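Local coordinates for glucanase (Clostridium thermocellum, PDB 5GXX), which probably hydrolyses internal beta-1,4-glucosidic bonds of cellulose as a family 9 endoglucanase of the cellulosome, at residues V383-L388 with A435-P440; Y7-Q12 with V351-N356; W29-W34 with R85-R90; P439-D444 with S471-R476. The protein carries 1 engineered substitution. All blocks are in the same frame, centred on the assembly; numbering follows the deposited sequence.

Three of the four contacts lie at the surface; interaction 2 is buried, where Phe353 packs against the start of helix 7-20. Interaction 1 is almost wholly aromatic and apolar, joining two loops beside that helix, and backbone bonds of Gly386 and Ala387 to Val351 tie it to interaction 2. Interaction 3, between a loop and helix 85-101, rests on flat cation-on-ring stacks. Interaction 4 combines a CH-pi contact of an arginine chain on an indole with a hydrogen bond, where the segment leaving the catalytic part meets the cellulose-binding module. Interactions 1 and 4 share Pro439 and Pro440, and Glu33 of 29-34 bridges interactions 3 and 4 by a salt bridge to Arg443.

Interaction 1: residues V383-L388 with A435-P440; sequences VLYGAL and ANFPPP
Tyr385 reaches across to Phe437 from the base of its side chain. Its CB lies 3.9 Å from Phe437 CZ, in the plane of the phenylalanine ring, and its CG comes to 3.6 Å from Phe437 CE1. That CE1 stands over the centre of the tyrosine ring, so the pair is T-shaped: Phe437 offers an edge, Tyr385 a face, with centroids 4.9 Å apart and planes at 77°. The opposite face of Tyr385 is covered by CG1 of Val383, which leaves the phenol sandwiched. Farther out, CE2 passes 4.2 Å from Pro438 CB, a looser and oblique contact. At the tip, OH rests 3.5 Å from Pro439 CG and lies 2.7 Å from a water; the same water donates to Pro439 O over 3.1 Å, giving the phenol a polar link to the proline-rich backbone. Phe437 gets there with CG anti to its backbone N (chi1 173°), and a cis peptide follows it before Pro438. The loop of Tyr385 precedes helix 412-429 and that of Phe437 follows it; both lean on helix 7-20, where Tyr16 meets Phe437 edge-to-face and also touches Pro438, while Phe17 packs on Ala387.

Interaction 2: residues Y7-Q12 with V351-N356; sequences YAEALQ and VGFGNN
Ala10 sets its methyl over one face of the Phe353 ring, displaced toward the rim on the CE1 side. From Ala10 CB to the ring centroid is 4.3 Å, 24° off the ring normal, a CH-pi contact; the nearest ring atom is CE1, at 3.9 Å from that CB. The same CE1 comes within 3.7 Å of Ala10 N, so the ring rests on helix backbone as well as on the methyl. A chi1 of 173° swings the Phe353 ring away from its own backbone N and out to the helix. Helix 7-20 is the first of the catalytic domain, which as in other family 9 enzymes is expected to be an (alpha/alpha)6 barrel. Phe353, in the loop between helices 322-340 and 364-367, touches Leu340 of helix 322-340 as well as helix 7-20, while Leu422 of helix 412-429 touches Ala10. One residue earlier, Glu9 crosses the ring obliquely, its extended chain bringing OE2 to 3.6 Å from Phe353 CD1, with carboxylate and ring planes 73° apart. That oxygen is held by polar partners: it forms a salt bridge with Lys13, which also donates to Gly352 O, and it accepts from a water over 2.7 Å. The water in turn accepts from Gly354 N at 2.8 Å, bridging the carboxylate to the residue after Phe353.

Interaction 3: residues W29-W34 with R85-R90; sequences WNRVEW and RLHLER
Arg90 lies flat along the indole of Trp29, its extended chain running past the tryptophan in the opposite direction. Arg90 CG sits 3.6 Å from the centroid of the six-membered ring, almost on the normal, a CH-pi contact. Next along, NE is 3.5 Å from Trp29 CD2, and CZ lies 3.5 Å from Trp29 CB, with guanidinium and indole planes only 11° apart. The far rim of the indole reaches the helix backbone, Trp29 CZ2 lying 3.4 Å from Arg90 O. Arg90 gains this course by placing CG between its backbone N and carbonyl carbon (chi1 67°). A second layer forms alongside: Arg31 lays its guanidinium on the His87 imidazole, centres 3.9 Å apart and planes within 5°, with NH1 3.4 Å from His87 CE1. The histidine covers a face of the guanidinium, so the edge of Arg31 stays available to other partners: Glu19 of helix 7-20 takes NH2 in a salt bridge. That carboxylate would probably offset the charge of Arg31, whose NE lies 5.0 Å from Arg90 NH2. Farther out, Asn30 OD1 accepts from Val32 N, an Asx turn that bends the chain from Asn30 to Val32, around Arg31, while its ND2 bonds to Gln22 and Glu19. These two flat arginine-on-ring stacks fasten a surface loop of the helical catalytic domain onto the opening turns of helix 85-101.

Interaction 4: residues P439-D444 with S471-R476; sequences PPEQRD and SSWPAR
Trp473 carries the contact with Glu441, Arg443 and Asp444, and two serines precede it. Ser471 OG accepts from Arg476 N over 2.8 Å, closing the loop back on itself. Ser472 puts its CB against one face of the indole, and its hydroxyl bonds to NE2 of His382. Trp473 then leans into 439-444 with CG anti to its carbonyl carbon (chi1 -72°). Over the face opposite Ser472 runs the extended chain of Arg443: its CG lies 3.6 Å from the centroid of the five-membered ring, a CH-pi contact, and its guanidinium, 16° from the ring plane, continues onto Trp473 CB, 3.6 Å from Arg443 CZ. Glu33 takes the end of that guanidinium in a salt bridge. This is an interdomain joint: 439-444 leads out of the family 9 catalytic part into strand 447-456, and the tryptophan belongs to a loop of the beta-rich cellulose-binding module. At the indole edge, Trp473 NE1 donates to the anti lone pair of Glu441 OE1 over 2.8 Å, a somewhat bent bond (143°) with the oxygen tilted out of the ring plane; His382 ND1 also bonds to that oxygen. Farther round the rim, Asp444 OD1, held by Arg381, comes in plane to 3.1 Å from Trp473 CH2, and Gln442 O stands 3.6 Å from CZ2 of the same indole. A cis peptide follows, into Pro474, whose carbonyl O accepts from Arg476 NH1 over 3.0 Å. The same NH1 makes a salt bridge with Glu446 OE2, an oxygen that also receives the backbone N-H groups of Ser472 and Trp473.

Interaction 1: residues V383-L388 with A435-P440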
loop_
_atom_site.group_PDB
_atom_site.type_symbol
_atom_site.label_atom_id
_atom_site.label_comp_id
_atom_site.label_asym_id
_atom_site.label_seq_id
_atom_site.Cartn_x
_atom_site.Cartn_y
_atom_site.Cartn_z
ATOM N N VAL A 383 9.851 31.699 15.304
ATOM C CA VAL A 383 10.201 32.007 16.693
ATOM C C VAL A 383 8.934 32.320 17.468
ATOM O O VAL A 383 8.258 33.304 17.179
ATOM C CB VAL A 383 11.134 33.222 16.807
ATOM C CG1 VAL A 383 11.563 33.452 18.258
ATOM C CG2 VAL A 383 12.357 32.991 15.946
ATOM N N LEU A 384 8.608 31.477 18.443
ATOM C CA LEU A 384 7.415 31.690 19.273
ATOM C C LEU A 384 7.743 32.659 20.423
ATOM O O LEU A 384 7.720 32.321 21.622
ATOM C CB LEU A 384 6.892 30.342 19.805
ATOM C CG LEU A 384 5.541 30.364 20.524
ATOM C CD1 LEU A 384 4.353 30.588 19.582
ATOM C CD2 LEU A 384 5.361 29.020 21.239
ATOM N N TYR A 385 8.013 33.905 20.054
ATOM C CA TYR A 385 8.474 34.865 21.048
ATOM C C TYR A 385 7.542 34.950 22.232
ATOM O O TYR A 385 6.302 35.077 22.104
ATOM C CB TYR A 385 8.613 36.290 20.496
ATOM C CG TYR A 385 9.787 36.515 19.576
ATOM C CD1 TYR A 385 11.084 36.652 20.083
ATOM C CD2 TYR A 385 9.590 36.630 18.203
ATOM C CE1 TYR A 385 12.158 36.880 19.233
ATOM C CE2 TYR A 385 10.665 36.864 17.351
ATOM C CZ TYR A 385 11.943 36.983 17.866
ATOM O OH TYR A 385 12.987 37.212 16.999
ATOM N N GLY A 386 8.184 34.949 23.399
ATOM C CA GLY A 386 7.447 35.213 24.622
ATOM C C GLY A 386 6.816 34.035 25.336
ATOM O O GLY A 386 6.309 34.194 26.444
ATOM N N ALA A 387 6.793 32.868 24.698
ATOM C CA ALA A 387 6.154 31.709 25.308
ATOM C C ALA A 387 6.931 31.202 26.513
ATOM O O ALA A 387 8.092 30.818 26.369
ATOM C CB ALA A 387 5.997 30.589 24.275
ATOM N N LEU A 388 6.266 31.193 27.670
ATOM C CA LEU A 388 6.818 30.553 28.877
ATOM C C LEU A 388 6.613 29.048 28.756
ATOM O O LEU A 388 5.467 28.602 28.692
ATOM C CB LEU A 388 6.150 31.085 30.143
ATOM C CG LEU A 388 6.656 30.521 31.481
ATOM C CD1 LEU A 388 8.091 30.979 31.774
ATOM C CD2 LEU A 388 5.744 31.027 32.570
ATOM N N ALA A 435 13.177 47.889 19.732
ATOM C CA ALA A 435 12.641 48.817 18.731
ATOM C C ALA A 435 12.098 48.174 17.461
ATOM O O ALA A 435 11.071 48.604 16.928
ATOM C CB ALA A 435 13.687 49.888 18.365
ATOM N N ASN A 436 12.774 47.161 16.940
ATOM C CA ASN A 436 12.376 46.713 15.611
ATOM C C ASN A 436 11.645 45.366 15.680
ATOM O O ASN A 436 11.878 44.469 14.876
ATOM C CB ASN A 436 13.588 46.696 14.658
ATOM C CG ASN A 436 14.405 47.998 14.686
ATOM O OD1 ASN A 436 13.912 49.081 14.346
ATOM N ND2 ASN A 436 15.676 47.885 15.077
ATOM N N PHE A 437 10.744 45.231 16.647
ATOM C CA PHE A 437 10.263 43.905 17.035
ATOM C C PHE A 437 8.894 43.585 16.425
ATOM O O PHE A 437 7.984 44.420 16.445
ATOM C CB PHE A 437 10.274 43.744 18.568
ATOM C CG PHE A 437 9.627 42.469 19.028
ATOM C CD1 PHE A 437 10.335 41.280 19.037
ATOM C CD2 PHE A 437 8.276 42.459 19.346
ATOM C CE1 PHE A 437 9.710 40.083 19.422
ATOM C CE2 PHE A 437 7.640 41.267 19.685
ATOM C CZ PHE A 437 8.353 40.090 19.733
ATOM N N PRO A 438 8.730 42.385 15.842
ATOM C CA PRO A 438 9.699 41.311 15.649
ATOM C C PRO A 438 10.508 41.538 14.374
ATOM O O PRO A 438 9.975 42.094 13.418
ATOM C CB PRO A 438 8.806 40.085 15.465
ATOM C CG PRO A 438 7.597 40.650 14.772
ATOM C CD PRO A 438 7.372 41.974 15.442
ATOM N N PRO A 439 11.772 41.093 14.356
ATOM C CA PRO A 439 12.615 41.138 13.171
ATOM C C PRO A 439 12.167 40.070 12.177
ATOM O O PRO A 439 11.599 39.051 12.585
ATOM C CB PRO A 439 14.002 40.805 13.724
ATOM C CG PRO A 439 13.739 39.970 14.914
ATOM C CD PRO A 439 12.481 40.519 15.513
ATOM N N PRO A 440 12.394 40.311 10.878
ATOM C CA PRO A 440 11.948 39.367 9.855
ATOM C C PRO A 440 12.716 38.057 9.963
ATOM O O PRO A 440 13.900 38.042 10.300
ATOM C CB PRO A 440 12.260 40.078 8.529
ATOM C CG PRO A 440 12.538 41.499 8.886
ATOM C CD PRO A 440 13.030 41.509 10.304
HETATM O O HOH W 1 12.400 36.693 14.430
#

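Interaction 2: residues Y7-Q12 with V351-N356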
loop_
_atom_site.group_PDB
_atom_site.type_symbol
_atom_site.label_atom_id
_atom_site.label_comp_id
_atom_site.label_asym_id
_atom_site.label_seq_id
_atom_site.Cartn_x
_atom_site.Cartn_y
_atom_site.Cartn_z
ATOM N N TYR A 7 12.790 43.523 31.953
ATOM C CA TYR A 7 11.402 43.107 32.147
ATOM C C TYR A 7 10.467 43.702 31.105
ATOM O O TYR A 7 9.488 43.057 30.742
ATOM C CB TYR A 7 10.884 43.433 33.553
ATOM C CG TYR A 7 11.707 42.800 34.658
ATOM C CD1 TYR A 7 11.675 41.420 34.877
ATOM C CD2 TYR A 7 12.494 43.590 35.496
ATOM C CE1 TYR A 7 12.425 40.853 35.900
ATOM C CE2 TYR A 7 13.254 43.026 36.520
ATOM C CZ TYR A 7 13.228 41.664 36.701
ATOM O OH TYR A 7 13.973 41.124 37.728
ATOM N N ALA A 8 10.781 44.895 30.597
ATOM C CA ALA A 8 9.983 45.486 29.522
ATOM C C ALA A 8 10.034 44.652 28.247
ATOM O O ALA A 8 9.017 44.469 27.586
ATOM C CB ALA A 8 10.419 46.925 29.220
ATOM N N GLU A 9 11.222 44.165 27.899
ATOM C CA GLU A 9 11.364 43.299 26.720
ATOM C C GLU A 9 10.674 41.958 26.959
ATOM O O GLU A 9 9.993 41.441 26.076
ATOM C CB GLU A 9 12.829 43.072 26.336
ATOM C CG GLU A 9 13.001 42.222 25.077
ATOM C CD GLU A 9 14.447 41.833 24.851
ATOM O OE1 GLU A 9 15.328 42.680 25.119
ATOM O OE2 GLU A 9 14.710 40.699 24.402
ATOM N N ALA A 10 10.842 41.391 28.151
ATOM C CA ALA A 10 10.107 40.169 28.497
ATOM C C ALA A 10 8.595 40.355 28.352
ATOM O O ALA A 10 7.883 39.512 27.790
ATOM C CB ALA A 10 10.452 39.754 29.905
ATOM N N LEU A 11 8.089 41.468 28.869
ATOM C CA LEU A 11 6.671 41.784 28.745
ATOM C C LEU A 11 6.204 41.922 27.307
ATOM O O LEU A 11 5.151 41.357 26.941
ATOM C CB LEU A 11 6.369 43.076 29.506
ATOM C CG LEU A 11 4.927 43.576 29.412
ATOM C CD1 LEU A 11 3.983 42.551 30.039
ATOM C CD2 LEU A 11 4.805 44.945 30.100
ATOM N N GLN A 12 6.974 42.672 26.524
ATOM C CA GLN A 12 6.736 42.875 25.101
ATOM C C GLN A 12 6.592 41.538 24.379
ATOM O O GLN A 12 5.651 41.332 23.607
ATOM C CB GLN A 12 7.889 43.707 24.520
ATOM C CG GLN A 12 7.917 43.861 23.003
ATOM C CD GLN A 12 9.209 44.516 22.539
ATOM O OE1 GLN A 12 10.287 44.236 23.082
ATOM N NE2 GLN A 12 9.111 45.391 21.534
ATOM N N VAL A 351 10.725 31.463 25.317
ATOM C CA VAL A 351 11.153 31.368 23.914
ATOM C C VAL A 351 11.484 32.747 23.349
ATOM O O VAL A 351 10.729 33.714 23.546
ATOM C CB VAL A 351 10.044 30.701 23.062
ATOM C CG1 VAL A 351 10.441 30.599 21.577
ATOM C CG2 VAL A 351 9.714 29.337 23.601
ATOM N N GLY A 352 12.631 32.845 22.680
ATOM C CA GLY A 352 12.982 34.080 21.983
ATOM C C GLY A 352 13.420 35.213 22.892
ATOM O O GLY A 352 13.412 36.370 22.472
ATOM N N PHE A 353 13.777 34.889 24.130
ATOM C CA PHE A 353 14.199 35.887 25.101
ATOM C C PHE A 353 15.395 35.428 25.912
ATOM O O PHE A 353 15.473 34.275 26.353
ATOM C CB PHE A 353 13.075 36.235 26.088
ATOM C CG PHE A 353 13.525 37.148 27.204
ATOM C CD1 PHE A 353 13.486 38.530 27.052
ATOM C CD2 PHE A 353 13.988 36.612 28.405
ATOM C CE1 PHE A 353 13.915 39.366 28.101
ATOM C CE2 PHE A 353 14.441 37.434 29.440
ATOM C CZ PHE A 353 14.389 38.821 29.291
ATOM N N GLY A 354 16.307 36.363 26.161
ATOM C CA GLY A 354 17.366 36.114 27.133
ATOM C C GLY A 354 18.420 35.123 26.685
ATOM O O GLY A 354 18.630 34.903 25.488
ATOM N N ASN A 355 19.114 34.554 27.665
ATOM C CA ASN A 355 20.247 33.687 27.374
ATOM C C ASN A 355 19.816 32.247 27.125
ATOM O O ASN A 355 19.146 31.647 27.963
ATOM C CB ASN A 355 21.249 33.717 28.539
ATOM C CG ASN A 355 22.420 32.803 28.293
ATOM O OD1 ASN A 355 23.069 32.914 27.261
ATOM N ND2 ASN A 355 22.675 31.873 29.210
ATOM N N ASN A 356 20.203 31.670 25.993
ATOM C CA ASN A 356 19.902 30.263 25.728
ATOM C C ASN A 356 18.424 29.881 25.927
ATOM O O ASN A 356 18.122 28.923 26.638
ATOM C CB ASN A 356 20.800 29.350 26.577
ATOM C CG ASN A 356 20.746 27.895 26.139
ATOM O OD1 ASN A 356 20.382 27.590 25.009
ATOM N ND2 ASN A 356 21.127 26.989 27.041
HETATM O O HOH W 2 16.605 38.942 25.053
#

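Interaction 3: residues W29-W34 with R85-R90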
loop_
_atom_site.group_PDB
_atom_site.type_symbol
_atom_site.label_atom_id
_atom_site.label_comp_id
_atom_site.label_asym_id
_atom_site.label_seq_id
_atom_site.Cartn_x
_atom_site.Cartn_y
_atom_site.Cartn_z
ATOM N N TRP A 29 -3.869 44.319 12.947
ATOM C CA TRP A 29 -2.655 44.652 13.660
ATOM C C TRP A 29 -1.818 43.444 14.098
ATOM O O TRP A 29 -0.817 43.620 14.782
ATOM C CB TRP A 29 -2.980 45.533 14.872
ATOM C CG TRP A 29 -4.127 45.030 15.730
ATOM C CD1 TRP A 29 -5.419 45.491 15.697
ATOM C CD2 TRP A 29 -4.106 43.986 16.727
ATOM N NE1 TRP A 29 -6.185 44.825 16.615
ATOM C CE2 TRP A 29 -5.411 43.896 17.264
ATOM C CE3 TRP A 29 -3.114 43.135 17.232
ATOM C CZ2 TRP A 29 -5.751 42.974 18.265
ATOM C CZ3 TRP A 29 -3.447 42.238 18.257
ATOM C CH2 TRP A 29 -4.758 42.166 18.748
ATOM N N ASN A 30 -2.222 42.229 13.730
ATOM C CA ASN A 30 -1.418 41.052 14.071
ATOM C C ASN A 30 -0.001 41.186 13.502
ATOM O O ASN A 30 0.162 41.460 12.307
ATOM C CB ASN A 30 -2.079 39.818 13.456
ATOM C CG ASN A 30 -1.342 38.535 13.791
ATOM O OD1 ASN A 30 -0.388 38.181 13.116
ATOM N ND2 ASN A 30 -1.795 37.826 14.820
ATOM N N ARG A 31 1.013 40.942 14.331
ATOM C CA ARG A 31 2.396 41.236 13.979
ATOM C C ARG A 31 3.182 39.993 13.590
ATOM O O ARG A 31 4.404 40.056 13.449
ATOM C CB ARG A 31 3.105 41.885 15.167
ATOM C CG ARG A 31 2.592 43.272 15.548
ATOM C CD ARG A 31 3.214 43.715 16.858
ATOM N NE ARG A 31 2.663 43.024 18.027
ATOM C CZ ARG A 31 3.147 43.131 19.258
ATOM N NH1 ARG A 31 4.228 43.872 19.497
ATOM N NH2 ARG A 31 2.544 42.473 20.241
ATOM N N VAL A 32 2.483 38.882 13.374
ATOM C CA VAL A 32 3.144 37.588 13.220
ATOM C C VAL A 32 3.157 37.173 11.749
ATOM O O VAL A 32 2.122 36.789 11.209
ATOM C CB VAL A 32 2.468 36.513 14.080
ATOM C CG1 VAL A 32 3.346 35.264 14.122
ATOM C CG2 VAL A 32 2.227 37.012 15.516
ATOM N N GLU A 33 4.323 37.237 11.107
ATOM C CA GLU A 33 4.430 37.086 9.655
ATOM C C GLU A 33 4.078 35.676 9.224
ATOM O O GLU A 33 3.631 35.476 8.090
ATOM C CB GLU A 33 5.841 37.442 9.161
ATOM C CG GLU A 33 6.929 36.532 9.689
ATOM C CD GLU A 33 8.281 36.876 9.098
ATOM O OE1 GLU A 33 8.362 37.002 7.855
ATOM O OE2 GLU A 33 9.255 37.017 9.862
ATOM N N TRP A 34 4.265 34.719 10.130
ATOM C CA TRP A 34 3.958 33.314 9.841
ATOM C C TRP A 34 2.569 32.879 10.302
ATOM O O TRP A 34 2.297 31.670 10.372
ATOM C CB TRP A 34 5.019 32.412 10.471
ATOM C CG TRP A 34 5.358 32.708 11.915
ATOM C CD1 TRP A 34 6.267 33.623 12.377
ATOM C CD2 TRP A 34 4.791 32.083 13.078
ATOM N NE1 TRP A 34 6.310 33.590 13.752
ATOM C CE2 TRP A 34 5.434 32.642 14.207
ATOM C CE3 TRP A 34 3.838 31.072 13.273
ATOM C CZ2 TRP A 34 5.133 32.247 15.513
ATOM C CZ3 TRP A 34 3.540 30.674 14.581
ATOM C CH2 TRP A 34 4.185 31.270 15.682
ATOM N N ARG A 85 1.168 48.902 26.975
ATOM C CA ARG A 85 -0.240 48.988 27.355
ATOM C C ARG A 85 -1.217 48.753 26.201
ATOM O O ARG A 85 -2.146 47.953 26.344
ATOM C CB ARG A 85 -0.580 50.318 28.021
ATOM C CG ARG A 85 -1.992 50.277 28.585
ATOM C CD ARG A 85 -2.368 51.591 29.248
ATOM N NE ARG A 85 -3.657 51.470 29.919
ATOM C CZ ARG A 85 -4.039 52.231 30.940
ATOM N NH1 ARG A 85 -3.239 53.180 31.408
ATOM N NH2 ARG A 85 -5.225 52.037 31.502
ATOM N N LEU A 86 -1.019 49.427 25.072
ATOM C CA LEU A 86 -1.954 49.290 23.966
ATOM C C LEU A 86 -1.883 47.895 23.348
ATOM O O LEU A 86 -2.911 47.345 22.945
ATOM C CB LEU A 86 -1.743 50.381 22.905
ATOM C CG LEU A 86 -2.148 51.804 23.326
ATOM C CD1 LEU A 86 -1.455 52.875 22.475
ATOM C CD2 LEU A 86 -3.673 51.990 23.316
ATOM N N HIS A 87 -0.683 47.325 23.272
ATOM C CA HIS A 87 -0.555 45.922 22.857
ATOM C C HIS A 87 -1.352 44.970 23.735
ATOM O O HIS A 87 -2.059 44.085 23.227
ATOM C CB HIS A 87 0.900 45.447 22.822
ATOM C CG HIS A 87 1.715 46.094 21.748
ATOM N ND1 HIS A 87 1.401 45.995 20.411
ATOM C CD2 HIS A 87 2.816 46.879 21.820
ATOM C CE1 HIS A 87 2.278 46.683 19.701
ATOM N NE2 HIS A 87 3.155 47.219 20.532
ATOM N N LEU A 88 -1.209 45.134 25.050
ATOM C CA LEU A 88 -1.923 44.290 25.999
ATOM C C LEU A 88 -3.440 44.478 25.892
ATOM O O LEU A 88 -4.188 43.499 25.895
ATOM C CB LEU A 88 -1.397 44.531 27.416
ATOM C CG LEU A 88 -2.025 43.681 28.521
ATOM C CD1 LEU A 88 -2.051 42.187 28.176
ATOM C CD2 LEU A 88 -1.308 43.900 29.849
ATOM N N GLU A 89 -3.887 45.728 25.775
ATOM C CA GLU A 89 -5.313 46.015 25.675
ATOM C C GLU A 89 -6.006 45.366 24.483
ATOM O O GLU A 89 -7.035 44.705 24.641
ATOM C CB GLU A 89 -5.562 47.523 25.661
ATOM C CG GLU A 89 -5.488 48.116 27.065
ATOM C CD GLU A 89 -5.520 49.624 27.076
ATOM O OE1 GLU A 89 -5.486 50.238 25.990
ATOM O OE2 GLU A 89 -5.557 50.186 28.187
ATOM N N ARG A 90 -5.454 45.546 23.290
ATOM C CA ARG A 90 -6.087 44.998 22.093
ATOM C C ARG A 90 -5.956 43.478 22.005
ATOM O O ARG A 90 -6.847 42.806 21.489
ATOM C CB ARG A 90 -5.619 45.693 20.811
ATOM C CG ARG A 90 -4.153 45.487 20.425
ATOM C CD ARG A 90 -3.802 46.506 19.341
ATOM N NE ARG A 90 -2.459 46.278 18.810
ATOM C CZ ARG A 90 -1.860 47.010 17.875
ATOM N NH1 ARG A 90 -2.471 48.069 17.351
ATOM N NH2 ARG A 90 -0.645 46.664 17.456
#

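Interaction 4: residues P439-D444 with S471-R476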
loop_
_atom_site.group_PDB
_atom_site.type_symbol
_atom_site.label_atom_id
_atom_site.label_comp_id
_atom_site.label_asym_id
_atom_site.label_seq_id
_atom_site.Cartn_x
_atom_site.Cartn_y
_atom_site.Cartn_z
ATOM N N PRO A 439 11.772 41.093 14.356
ATOM C CA PRO A 439 12.615 41.138 13.171
ATOM C C PRO A 439 12.167 40.070 12.177
ATOM O O PRO A 439 11.599 39.051 12.585
ATOM C CB PRO A 439 14.002 40.805 13.724
ATOM C CG PRO A 439 13.739 39.970 14.914
ATOM C CD PRO A 439 12.481 40.519 15.513
ATOM N N PRO A 440 12.394 40.311 10.878
ATOM C CA PRO A 440 11.948 39.367 9.855
ATOM C C PRO A 440 12.716 38.057 9.963
ATOM O O PRO A 440 13.900 38.042 10.300
ATOM C CB PRO A 440 12.260 40.078 8.529
ATOM C CG PRO A 440 12.538 41.499 8.886
ATOM C CD PRO A 440 13.030 41.509 10.304
ATOM N N GLU A 441 12.029 36.953 9.686
ATOM C CA GLU A 441 12.647 35.634 9.719
ATOM C C GLU A 441 13.362 35.312 8.414
ATOM O O GLU A 441 12.972 35.791 7.348
ATOM C CB GLU A 441 11.577 34.564 9.980
ATOM C CG GLU A 441 11.081 34.615 11.418
ATOM C CD GLU A 441 9.998 33.594 11.757
ATOM O OE1 GLU A 441 9.474 32.876 10.874
ATOM O OE2 GLU A 441 9.662 33.502 12.952
ATOM N N GLN A 442 14.408 34.500 8.528
ATOM C CA GLN A 442 14.996 33.812 7.385
ATOM C C GLN A 442 14.004 32.761 6.901
ATOM O O GLN A 442 13.591 31.897 7.670
ATOM C CB GLN A 442 16.304 33.132 7.811
ATOM C CG GLN A 442 17.031 32.374 6.699
ATOM C CD GLN A 442 17.342 33.237 5.490
ATOM O OE1 GLN A 442 16.869 32.965 4.384
ATOM N NE2 GLN A 442 18.131 34.290 5.694
ATOM N N ARG A 443 13.607 32.838 5.638
ATOM C CA ARG A 443 12.680 31.858 5.091
ATOM C C ARG A 443 13.427 30.774 4.323
ATOM O O ARG A 443 14.601 30.934 3.970
ATOM C CB ARG A 443 11.627 32.534 4.211
ATOM C CG ARG A 443 10.846 33.602 4.972
ATOM C CD ARG A 443 9.794 34.263 4.119
ATOM N NE ARG A 443 9.066 35.253 4.914
ATOM C CZ ARG A 443 7.943 35.855 4.533
ATOM N NH1 ARG A 443 7.398 35.589 3.355
ATOM N NH2 ARG A 443 7.349 36.712 5.348
ATOM N N ASP A 444 12.770 29.631 4.157
ATOM C CA ASP A 444 13.277 28.634 3.225
ATOM C C ASP A 444 12.233 28.441 2.130
ATOM O O ASP A 444 11.249 29.185 2.084
ATOM C CB ASP A 444 13.813 27.362 3.911
ATOM C CG ASP A 444 12.914 26.830 5.019
ATOM O OD1 ASP A 444 11.679 27.006 4.956
ATOM O OD2 ASP A 444 13.454 26.187 5.945
ATOM N N SER A 471 4.702 25.323 2.466
ATOM C CA SER A 471 4.521 26.715 2.914
ATOM C C SER A 471 4.505 26.877 4.430
ATOM O O SER A 471 4.135 25.957 5.152
ATOM C CB SER A 471 3.264 27.335 2.295
ATOM O OG SER A 471 2.088 26.622 2.662
ATOM N N SER A 472 4.910 28.052 4.894
ATOM C CA SER A 472 5.032 28.309 6.332
ATOM C C SER A 472 5.005 29.798 6.690
ATOM O O SER A 472 4.893 30.110 7.878
ATOM C CB SER A 472 6.285 27.638 6.908
ATOM O OG SER A 472 6.060 27.204 8.239
ATOM N N TRP A 473 5.085 30.706 5.709
ATOM C CA TRP A 473 5.107 32.149 6.007
ATOM C C TRP A 473 3.968 32.917 5.337
ATOM O O TRP A 473 4.217 33.756 4.468
ATOM C CB TRP A 473 6.448 32.775 5.593
ATOM C CG TRP A 473 7.576 32.387 6.465
ATOM C CD1 TRP A 473 8.014 33.047 7.574
ATOM C CD2 TRP A 473 8.428 31.251 6.304
ATOM N NE1 TRP A 473 9.094 32.392 8.114
ATOM C CE2 TRP A 473 9.370 31.283 7.356
ATOM C CE3 TRP A 473 8.484 30.208 5.368
ATOM C CZ2 TRP A 473 10.351 30.308 7.506
ATOM C CZ3 TRP A 473 9.470 29.243 5.510
ATOM C CH2 TRP A 473 10.394 29.302 6.576
ATOM N N PRO A 474 2.708 32.633 5.708
ATOM C CA PRO A 474 2.241 31.571 6.591
ATOM C C PRO A 474 1.932 30.315 5.780
ATOM O O PRO A 474 1.807 30.377 4.547
ATOM C CB PRO A 474 0.928 32.139 7.130
ATOM C CG PRO A 474 0.380 32.962 5.963
ATOM C CD PRO A 474 1.597 33.472 5.225
ATOM N N ALA A 475 1.758 29.186 6.459
ATOM C CA ALA A 475 1.226 28.013 5.763
ATOM C C ALA A 475 -0.026 28.416 4.987
ATOM O O ALA A 475 -0.829 29.205 5.480
ATOM C CB ALA A 475 0.898 26.902 6.771
ATOM N N ARG A 476 -0.194 27.927 3.754
ATOM C CA ARG A 476 -1.296 28.410 2.928
ATOM C C ARG A 476 -1.548 27.449 1.785
ATOM O O ARG A 476 -0.759 26.537 1.552
ATOM C CB ARG A 476 -1.014 29.825 2.389
ATOM C CG ARG A 476 0.205 29.929 1.496
ATOM C CD ARG A 476 0.605 31.395 1.221
ATOM N NE ARG A 476 1.779 31.496 0.355
ATOM C CZ ARG A 476 3.034 31.310 0.752
ATOM N NH1 ARG A 476 3.326 31.027 2.021
ATOM N NH2 ARG A 476 4.018 31.430 -0.124
#